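Local coordinates for trans-isoprenyl diphosphate synthase (Caulobacter crescentus, PDB 3OYR) that elongates allylic diphosphates with isopentenyl diphosphate units, using divalent metal ions, probably to all-trans-octaprenyl diphosphate, a precursor of quinone side chains, at the interface of chains A and B. Numbering follows the deposited sequence. Chains: chain A/B, Trans-isoprenyl diphosphate synthase.

Contact 1: the interface of chains A and B. Residues chain A 167-169, 171-172; chain B 50, 52, 128, 131.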
ATOM      1  N   GLU A 167      -8.436  -3.249  10.292  1.00 30.78           N
ATOM      2  CA  GLU A 167      -7.229  -2.956  11.044  1.00 30.33           C
ATOM      3  C   GLU A 167      -7.182  -1.565  11.656  1.00 35.11           C
ATOM      4  O   GLU A 167      -6.668  -1.406  12.770  1.00 33.42           O
ATOM      5  CB  GLU A 167      -6.007  -3.194  10.171  1.00 30.39           C
ATOM      6  CG  GLU A 167      -5.509  -4.614  10.275  1.00 49.30           C
ATOM      7  CD  GLU A 167      -4.638  -5.006   9.122  1.00 63.01           C
ATOM      8  OE1 GLU A 167      -3.974  -6.065   9.216  1.00 76.50           O
ATOM      9  OE2 GLU A 167      -4.617  -4.258   8.122  1.00 58.85           O
ATOM     10  N   VAL A 168      -7.704  -0.567  10.939  1.00 31.94           N
ATOM     11  CA  VAL A 168      -7.857   0.781  11.488  1.00 35.08           C
ATOM     12  C   VAL A 168      -8.854   0.771  12.669  1.00 39.90           C
ATOM     13  O   VAL A 168      -8.571   1.348  13.726  1.00 43.56           O
ATOM     14  CB  VAL A 168      -8.249   1.819  10.393  1.00 29.23           C
ATOM     15  CG1 VAL A 168      -8.505   3.178  10.994  1.00 36.13           C
ATOM     16  CG2 VAL A 168      -7.140   1.961   9.363  1.00 32.47           C
ATOM     17  N   LEU A 169      -9.985   0.084  12.499  1.00 38.43           N
ATOM     18  CA  LEU A 169     -11.011  -0.041  13.550  1.00 38.39           C
ATOM     19  C   LEU A 169     -10.477  -0.715  14.819  1.00 41.29           C
ATOM     20  O   LEU A 169     -10.764  -0.275  15.926  1.00 44.38           O
ATOM     21  CB  LEU A 169     -12.240  -0.808  13.020  1.00 32.79           C
ATOM     22  CG  LEU A 169     -13.555  -0.930  13.821  1.00 37.08           C
ATOM     23  CD1 LEU A 169     -14.121   0.406  14.302  1.00 37.43           C
ATOM     24  CD2 LEU A 169     -14.620  -1.663  12.979  1.00 34.44           C
ATOM     25  N   LEU A 171      -7.467  -0.732  15.885  1.00 50.74           N
ATOM     26  CA  LEU A 171      -6.513   0.127  16.551  1.00 52.26           C
ATOM     27  C   LEU A 171      -7.169   1.304  17.271  1.00 53.88           C
ATOM     28  O   LEU A 171      -6.714   1.687  18.354  1.00 52.09           O
ATOM     29  CB  LEU A 171      -5.434   0.584  15.580  1.00 51.97           C
ATOM     30  CG  LEU A 171      -4.057   0.651  16.235  1.00 60.11           C
ATOM     31  CD1 LEU A 171      -3.588  -0.742  16.710  1.00 56.20           C
ATOM     32  CD2 LEU A 171      -3.074   1.271  15.269  1.00 61.99           C
ATOM     33  N   MET A 172      -8.252   1.853  16.707  1.00 55.19           N
ATOM     34  CA  MET A 172      -9.042   2.858  17.440  1.00 60.11           C
ATOM     35  C   MET A 172      -9.927   2.251  18.543  1.00 63.35           C
ATOM     36  O   MET A 172     -10.552   2.988  19.304  1.00 67.10           O
ATOM     37  CB  MET A 172      -9.834   3.811  16.516  1.00 61.21           C
ATOM     38  CG  MET A 172     -10.905   3.199  15.607  1.00 60.74           C
ATOM     39  SD  MET A 172     -11.686   4.399  14.463  1.00 53.59           S
ATOM     40  CE  MET A 172     -13.070   5.001  15.426  1.00 54.20           C
TER
ATOM     41  N   VAL B  50     -15.395   3.639   9.406  1.00 43.69           N
ATOM     42  CA  VAL B  50     -14.306   3.734  10.379  1.00 40.00           C
ATOM     43  C   VAL B  50     -13.772   5.176  10.332  1.00 45.96           C
ATOM     44  O   VAL B  50     -13.048   5.554   9.404  1.00 45.46           O
ATOM     45  CB  VAL B  50     -13.205   2.699  10.062  1.00 39.47           C
ATOM     46  CG1 VAL B  50     -12.161   2.684  11.141  1.00 38.60           C
ATOM     47  CG2 VAL B  50     -13.812   1.316   9.891  1.00 40.35           C
ATOM     48  N   ILE B  52     -11.651   7.404  11.657  1.00 45.18           N
ATOM     49  CA  ILE B  52     -10.244   7.833  11.554  1.00 45.25           C
ATOM     50  C   ILE B  52      -9.794   7.929  10.082  1.00 45.08           C
ATOM     51  O   ILE B  52      -9.083   8.868   9.697  1.00 39.09           O
ATOM     52  CB  ILE B  52      -9.303   6.895  12.376  1.00 45.78           C
ATOM     53  CG1 ILE B  52      -9.293   7.308  13.859  1.00 50.49           C
ATOM     54  CG2 ILE B  52      -7.863   6.894  11.823  1.00 46.62           C
ATOM     55  CD1 ILE B  52      -8.204   6.627  14.708  1.00 54.57           C
ATOM     56  N   GLN B 128      -1.459   4.217  12.264  1.00 30.76           N
ATOM     57  CA  GLN B 128      -2.658   4.676  11.570  1.00 36.72           C
ATOM     58  C   GLN B 128      -2.366   5.325  10.217  1.00 34.70           C
ATOM     59  O   GLN B 128      -3.104   5.085   9.261  1.00 40.25           O
ATOM     60  CB  GLN B 128      -3.545   5.583  12.449  1.00 41.87           C
ATOM     61  CG  GLN B 128      -4.253   4.885  13.650  1.00 38.95           C
ATOM     62  CD  GLN B 128      -5.347   3.866  13.270  1.00 49.06           C
ATOM     63  OE1 GLN B 128      -5.350   3.304  12.177  1.00 48.70           O
ATOM     64  NE2 GLN B 128      -6.274   3.621  14.200  1.00 45.13           N
ATOM     65  N   LEU B 131      -1.684   2.397   7.914  1.00 31.67           N
ATOM     66  CA  LEU B 131      -2.955   1.707   7.623  1.00 32.34           C
ATOM     67  C   LEU B 131      -3.927   2.474   6.716  1.00 29.40           C
ATOM     68  O   LEU B 131      -4.574   1.868   5.843  1.00 26.91           O
ATOM     69  CB  LEU B 131      -3.639   1.242   8.916  1.00 28.93           C
ATOM     70  CG  LEU B 131      -2.896   0.247   9.829  1.00 34.16           C
ATOM     71  CD1 LEU B 131      -3.695  -0.027  11.103  1.00 34.24           C
ATOM     72  CD2 LEU B 131      -2.556  -1.059   9.113  1.00 29.78           C
TER
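A:Val168 drives both of its methyls into chain B, where they diverge to B:Leu131 and to B:Val50 with B:Ile52. CG2 of A:Val168 lies against B:Leu131 CB at 3.6 Å, the two side chains running past each other in opposite directions. CG1 of A:Val168, anti to the backbone N (chi1 176°), is carried to the other flank, where it meets B:Val50 CG1 at 3.7 Å and, slightly farther off, B:Ile52 CG2. B:Val50 CG1 also packs on the backbone of A:Leu169 and on A:Met172 SD, 3.8 Å away. A:Met172 in turn lays its CB against the B:Ile52 terminal methyl CD1 at 3.7 Å. Helix 150-172 of chain A thus packs on helix 126-147 of chain B in the two-fold interface of a trans-prenyl synthase. Outward, B:Leu131 reaches A:Glu167, with CD1 near its carbonyl O and CD2 near the carboxylate. The bend of B:Gln128 at chi2 (-68°) places OE1 against both A:Val168 methyls and NE2 beside A:Leu171 CB, the side chains of B:Gln128 and A:Leu171 passing in opposite directions. The amide nitrogen NE2 of B:Gln128 donates to the A:Val168 carbonyl O at 3.3 Å, long but nearly straight, in the carbonyl plane on a lone pair.

Contact 2: the interface of chains A and B. Residues chain A 48-50, 53, 135; chain B 161, 165, 168.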
ATOM      1  N   SER A  48      13.519  -9.380  -6.544  1.00 34.85           N
ATOM      2  CA  SER A  48      13.754  -8.034  -7.041  1.00 34.48           C
ATOM      3  C   SER A  48      15.239  -7.845  -7.294  1.00 38.89           C
ATOM      4  O   SER A  48      16.058  -8.536  -6.685  1.00 39.33           O
ATOM      5  CB  SER A  48      13.311  -7.008  -5.997  1.00 31.40           C
ATOM      6  OG  SER A  48      13.507  -5.685  -6.461  1.00 34.24           O
ATOM      7  N   ASP A  49      15.596  -6.896  -8.160  1.00 41.80           N
ATOM      8  CA  ASP A  49      16.987  -6.440  -8.295  0.50 47.73           C
ATOM      9  C   ASP A  49      17.476  -5.725  -7.026  1.00 48.77           C
ATOM     10  O   ASP A  49      18.686  -5.508  -6.828  1.00 51.18           O
ATOM     11  CB  ASP A  49      17.183  -5.563  -9.547  0.50 50.84           C
ATOM     12  CG  ASP A  49      16.211  -4.386  -9.624  0.50 56.90           C
ATOM     13  OD1 ASP A  49      15.494  -4.102  -8.642  0.50 62.40           O
ATOM     14  OD2 ASP A  49      16.161  -3.736 -10.690  0.50 62.92           O
ATOM     15  N   VAL A  50      16.521  -5.350  -6.169  1.00 42.41           N
ATOM     16  CA  VAL A  50      16.820  -4.755  -4.872  1.00 43.10           C
ATOM     17  C   VAL A  50      16.851  -5.884  -3.828  1.00 45.51           C
ATOM     18  O   VAL A  50      15.809  -6.399  -3.403  1.00 45.19           O
ATOM     19  CB  VAL A  50      15.820  -3.639  -4.521  1.00 41.83           C
ATOM     20  CG1 VAL A  50      16.218  -2.981  -3.205  1.00 37.76           C
ATOM     21  CG2 VAL A  50      15.777  -2.610  -5.647  1.00 37.41           C
ATOM     22  N   ILE A  53      14.736  -6.915  -0.449  1.00 46.26           N
ATOM     23  CA  ILE A  53      13.312  -7.222  -0.585  1.00 41.34           C
ATOM     24  C   ILE A  53      13.019  -8.736  -0.504  1.00 43.94           C
ATOM     25  O   ILE A  53      12.289  -9.150   0.397  1.00 36.23           O
ATOM     26  CB  ILE A  53      12.642  -6.573  -1.833  1.00 42.52           C
ATOM     27  CG1 ILE A  53      12.815  -5.055  -1.832  1.00 39.29           C
ATOM     28  CG2 ILE A  53      11.186  -6.929  -1.876  1.00 38.82           C
ATOM     29  CD1 ILE A  53      12.297  -4.387  -3.088  1.00 36.02           C
ATOM     30  N   PHE A 135       5.653  -3.219  -1.420  1.00 24.23           N
ATOM     31  CA  PHE A 135       6.102  -4.050  -2.528  1.00 25.44           C
ATOM     32  C   PHE A 135       5.189  -5.266  -2.719  1.00 23.96           C
ATOM     33  O   PHE A 135       4.687  -5.503  -3.828  1.00 28.75           O
ATOM     34  CB  PHE A 135       7.576  -4.472  -2.287  1.00 28.66           C
ATOM     35  CG  PHE A 135       8.096  -5.499  -3.268  1.00 31.40           C
ATOM     36  CD1 PHE A 135       8.780  -5.092  -4.416  1.00 33.72           C
ATOM     37  CD2 PHE A 135       7.905  -6.877  -3.040  1.00 25.99           C
ATOM     38  CE1 PHE A 135       9.277  -6.035  -5.332  1.00 32.30           C
ATOM     39  CE2 PHE A 135       8.384  -7.820  -3.948  1.00 27.97           C
ATOM     40  CZ  PHE A 135       9.074  -7.401  -5.096  1.00 28.39           C
TER
ATOM     41  N   ARG B 161       4.616  -1.106  -7.489  1.00 21.81           N
ATOM     42  CA  ARG B 161       5.655  -2.028  -7.069  1.00 24.81           C
ATOM     43  C   ARG B 161       7.020  -1.361  -7.188  1.00 25.07           C
ATOM     44  O   ARG B 161       7.853  -1.472  -6.288  1.00 28.81           O
ATOM     45  CB  ARG B 161       5.576  -3.304  -7.908  1.00 21.49           C
ATOM     46  CG  ARG B 161       6.578  -4.400  -7.547  1.00 27.72           C
ATOM     47  CD  ARG B 161       7.706  -4.452  -8.567  1.00 22.97           C
ATOM     48  NE  ARG B 161       7.189  -4.692  -9.922  1.00 32.04           N
ATOM     49  CZ  ARG B 161       7.913  -4.600 -11.030  1.00 31.65           C
ATOM     50  NH1 ARG B 161       9.191  -4.243 -10.968  1.00 30.88           N
ATOM     51  NH2 ARG B 161       7.355  -4.851 -12.203  1.00 33.03           N
ATOM     52  N   GLU B 165      10.152  -0.490  -4.523  1.00 23.89           N
ATOM     53  CA  GLU B 165      11.518  -0.906  -4.836  1.00 25.31           C
ATOM     54  C   GLU B 165      12.482   0.252  -4.762  1.00 25.81           C
ATOM     55  O   GLU B 165      13.559   0.131  -4.175  1.00 32.82           O
ATOM     56  CB  GLU B 165      11.587  -1.494  -6.254  1.00 29.40           C
ATOM     57  CG  GLU B 165      10.946  -2.854  -6.382  1.00 31.88           C
ATOM     58  CD  GLU B 165      11.115  -3.451  -7.781  1.00 32.56           C
ATOM     59  OE1 GLU B 165      11.593  -4.589  -7.876  1.00 31.19           O
ATOM     60  OE2 GLU B 165      10.772  -2.789  -8.776  1.00 37.65           O
ATOM     61  N   VAL B 168      12.901   1.273  -1.072  1.00 28.15           N
ATOM     62  CA  VAL B 168      13.800   0.343  -0.420  1.00 31.17           C
ATOM     63  C   VAL B 168      15.249   0.596  -0.859  1.00 35.12           C
ATOM     64  O   VAL B 168      16.144   0.645  -0.013  1.00 41.04           O
ATOM     65  CB  VAL B 168      13.356  -1.128  -0.633  1.00 30.09           C
ATOM     66  CG1 VAL B 168      14.368  -2.097  -0.082  1.00 26.26           C
ATOM     67  CG2 VAL B 168      12.062  -1.373   0.057  1.00 26.76           C
TER
HETATM   68  O   HOH W   1      13.211  -5.510  -9.841  1.00 44.33           O
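The ring of A:Phe135 has A:Ile53 CG2 of its own chain over the centre of one face, 3.4 Å above the plane, while the carboxylate oxygen B:Glu165 OE1 lies at its edge, in plane. In this trans-prenyl synthase (FPP/GGPP synthase family), the ring belongs to helix 126-145 of chain A and the residues that meet it across the interface to helix 150-173 of chain B. The B:Glu165 methylene CG meets ring atom CD1 of A:Phe135 at 3.7 Å, and its carboxylate is turned 41° from the ring. B:Arg161 runs beside A:Phe135 in the same direction; its guanidinium plane is turned 72° from the ring, so the contact is made by the aliphatic CG and CD and not by stacking. NH1 of B:Arg161 forms a same-chain salt bridge to B:Glu165 OE2 at 3.1 Å, from above the carboxylate plane.

B:Glu165 runs extended beyond CG (chi2 -176°), which carries its carboxylate past the ring rim to A:Ser48, whose hydroxyl OG donates to B:Glu165 OE1 at 2.6 Å on the anti side. A:Ser48 OG also accepts the backbone N of A:Val50 at 3.0 Å, which would help fix the hydroxyl. Water 1 joins B:Glu165 OE1 to A:Asp49 N, and may temper the proximity of A:Asp49 OD1 and B:Glu165 OE1, 4.0 Å apart. One turn on along helix 150-173, B:Val168 CG1 meets CG1 of the loop residue A:Val50 at 3.7 Å.

Contact 3: the interface of chains A and B. Residues chain A 160-161, 165; chain B 48, 53, 135, 138-139, 142.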
ATOM      1  N   SER A 160      -8.815  -6.318   0.371  1.00 31.46           N
ATOM      2  CA  SER A 160      -7.762  -5.425   0.837  1.00 29.14           C
ATOM      3  C   SER A 160      -8.258  -4.160   1.496  1.00 28.55           C
ATOM      4  O   SER A 160      -7.734  -3.759   2.529  1.00 33.35           O
ATOM      5  CB  SER A 160      -6.866  -5.048  -0.336  1.00 30.57           C
ATOM      6  OG  SER A 160      -6.256  -6.226  -0.813  1.00 33.97           O
ATOM      7  N   ARG A 161      -9.258  -3.538   0.882  1.00 32.04           N
ATOM      8  CA  ARG A 161      -9.915  -2.370   1.437  1.00 32.56           C
ATOM      9  C   ARG A 161     -10.588  -2.657   2.784  1.00 34.02           C
ATOM     10  O   ARG A 161     -10.363  -1.932   3.746  1.00 27.22           O
ATOM     11  CB  ARG A 161     -10.930  -1.811   0.428  1.00 34.02           C
ATOM     12  CG  ARG A 161     -11.489  -0.460   0.824  1.00 32.44           C
ATOM     13  CD  ARG A 161     -12.901  -0.570   1.305  1.00 36.19           C
ATOM     14  NE  ARG A 161     -13.771  -1.083   0.246  1.00 37.78           N
ATOM     15  CZ  ARG A 161     -15.011  -1.521   0.436  1.00 41.23           C
ATOM     16  NH1 ARG A 161     -15.541  -1.506   1.645  1.00 35.61           N
ATOM     17  NH2 ARG A 161     -15.723  -1.969  -0.594  1.00 42.20           N
ATOM     18  N   GLU A 165      -9.752  -1.331   6.597  1.00 31.35           N
ATOM     19  CA  GLU A 165     -10.770  -0.769   7.507  1.00 33.69           C
ATOM     20  C   GLU A 165     -10.832  -1.531   8.830  1.00 36.23           C
ATOM     21  O   GLU A 165     -10.875  -0.918   9.906  1.00 33.01           O
ATOM     22  CB  GLU A 165     -12.152  -0.736   6.873  1.00 32.35           C
ATOM     23  CG  GLU A 165     -12.274   0.247   5.737  1.00 38.99           C
ATOM     24  CD  GLU A 165     -13.612   0.173   5.021  1.00 46.01           C
ATOM     25  OE1 GLU A 165     -14.236   1.239   4.840  1.00 34.07           O
ATOM     26  OE2 GLU A 165     -14.041  -0.937   4.637  1.00 45.21           O
TER
ATOM     27  N   SER B  48     -15.411   6.265   4.791  1.00 36.81           N
ATOM     28  CA  SER B  48     -15.480   4.961   5.461  1.00 34.67           C
ATOM     29  C   SER B  48     -16.265   5.115   6.757  1.00 39.10           C
ATOM     30  O   SER B  48     -16.248   6.198   7.362  1.00 37.09           O
ATOM     31  CB  SER B  48     -14.080   4.460   5.802  1.00 29.05           C
ATOM     32  OG  SER B  48     -14.145   3.179   6.383  1.00 35.90           O
ATOM     33  N   ILE B  53     -10.255   6.973   9.269  1.00 40.59           N
ATOM     34  CA  ILE B  53      -9.889   6.904   7.857  1.00 39.87           C
ATOM     35  C   ILE B  53     -10.165   8.212   7.076  1.00 39.26           C
ATOM     36  O   ILE B  53      -9.204   8.827   6.627  1.00 40.05           O
ATOM     37  CB  ILE B  53     -10.441   5.631   7.158  1.00 36.62           C
ATOM     38  CG1 ILE B  53      -9.745   4.382   7.685  1.00 38.18           C
ATOM     39  CG2 ILE B  53     -10.242   5.727   5.681  1.00 34.56           C
ATOM     40  CD1 ILE B  53     -10.428   3.078   7.273  1.00 27.11           C
ATOM     41  N   PHE B 135      -5.403   1.590   3.060  1.00 31.05           N
ATOM     42  CA  PHE B 135      -6.799   1.848   2.629  1.00 26.33           C
ATOM     43  C   PHE B 135      -6.878   2.561   1.264  1.00 25.86           C
ATOM     44  O   PHE B 135      -7.616   2.130   0.353  1.00 22.95           O
ATOM     45  CB  PHE B 135      -7.563   2.663   3.701  1.00 26.77           C
ATOM     46  CG  PHE B 135      -8.975   3.092   3.275  1.00 25.81           C
ATOM     47  CD1 PHE B 135     -10.057   2.238   3.439  1.00 31.32           C
ATOM     48  CD2 PHE B 135      -9.201   4.356   2.711  1.00 29.08           C
ATOM     49  CE1 PHE B 135     -11.346   2.630   3.046  1.00 27.91           C
ATOM     50  CE2 PHE B 135     -10.480   4.759   2.324  1.00 28.09           C
ATOM     51  CZ  PHE B 135     -11.552   3.898   2.496  1.00 33.23           C
ATOM     52  N   ALA B 138      -5.749   0.422  -1.600  1.00 30.22           N
ATOM     53  CA  ALA B 138      -6.809  -0.493  -1.999  1.00 30.19           C
ATOM     54  C   ALA B 138      -7.963   0.214  -2.724  1.00 18.95           C
ATOM     55  O   ALA B 138      -8.487  -0.310  -3.734  1.00 31.98           O
ATOM     56  CB  ALA B 138      -7.301  -1.295  -0.796  1.00 30.67           C
ATOM     57  N   ARG B 139      -8.351   1.390  -2.240  1.00 24.28           N
ATOM     58  CA  ARG B 139      -9.348   2.221  -2.914  1.00 26.77           C
ATOM     59  C   ARG B 139      -8.953   2.565  -4.343  1.00 27.73           C
ATOM     60  O   ARG B 139      -9.791   2.494  -5.246  1.00 26.95           O
ATOM     61  CB  ARG B 139      -9.614   3.525  -2.141  1.00 27.79           C
ATOM     62  CG  ARG B 139     -10.587   3.393  -0.976  1.00 39.14           C
ATOM     63  CD  ARG B 139     -11.941   2.767  -1.372  1.00 37.19           C
ATOM     64  NE  ARG B 139     -13.036   3.534  -0.791  1.00 43.41           N
ATOM     65  CZ  ARG B 139     -14.327   3.241  -0.917  1.00 44.45           C
ATOM     66  NH1 ARG B 139     -15.235   4.023  -0.347  1.00 55.97           N
ATOM     67  NH2 ARG B 139     -14.714   2.179  -1.601  1.00 47.57           N
ATOM     68  N   GLU B 142      -9.644  -0.639  -6.415  1.00 23.27           N
ATOM     69  CA  GLU B 142     -11.084  -0.713  -6.581  1.00 25.59           C
ATOM     70  C   GLU B 142     -11.568   0.208  -7.706  1.00 27.68           C
ATOM     71  O   GLU B 142     -12.354  -0.219  -8.556  1.00 25.94           O
ATOM     72  CB  GLU B 142     -11.788  -0.383  -5.262  1.00 27.39           C
ATOM     73  CG  GLU B 142     -11.791  -1.541  -4.282  1.00 28.11           C
ATOM     74  CD  GLU B 142     -12.846  -1.368  -3.194  1.00 39.76           C
ATOM     75  OE1 GLU B 142     -13.816  -2.165  -3.151  1.00 46.82           O
ATOM     76  OE2 GLU B 142     -12.714  -0.425  -2.395  1.00 43.04           O
TER
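B:Ala138 sets its methyl against the helix backbone of chain A: CB lies 3.6 Å from A:Arg161 CA and also touches A:Ser160 CB, a close approach of two helices over a small side chain. Beside it, the aliphatic part of A:Arg161 runs along B:Phe135, with CG 3.8 Å from ring atom CE1, and the same CG also touches B:Arg139 CD. The B:Phe135 ring is held between same-chain groups, B:Ile53 CG2 on one face and B:Arg139 CG on the other.

Bends at chi2 (-106°) and chi3 (-62°) turn the guanidinium of A:Arg161 out to the rim, where it grips B:Glu142 side-on. A:Arg161 NE donates to B:Glu142 OE2 at 2.9 Å and A:Arg161 NH2 to B:Glu142 OE1 at 3.2 Å; both acceptors lie in the guanidinium plane, and OE1 uses its syn lone pair. B:Arg139 NH2 makes a weak second approach to B:Glu142 OE2, which probably adds to the positive field round that carboxylate. A methionine in place of A:Arg161 would probably leave B:Glu142 without its bidentate partner across the interface. Within chain A, A:Arg161 NH1 makes a weak bond to A:Glu165 OE2 at 3.4 Å, joining the two polar groups of the rim. The B:Ser48 hydroxyl OG donates to A:Glu165 OE1 on the anti side of the carboxylate. In the fold, helix 150-172 of chain A here spans helix 126-147 of chain B and the loop preceding helix 52-61.

By C-alpha centres, contact 1 lies about 11 Å from contact 3, whereas contact 2 is about 27 Å from contact 1 and 23 Å from contact 3. Contacts 1 and 3 form successive stretches of one packing surface, helix 150-172 of chain A against helix 126-147 of chain B. Contact 2 uses the corresponding elements with the chains exchanged: residues 48, 53, 135, 161 and 165 recur in contact 3 from the opposite subunits, and 50 and 168 recur in contact 1. This repetition is the signature of a two-fold dimer, consistent with the homodimers usual in this family, in which the same helices serve both halves of the interface.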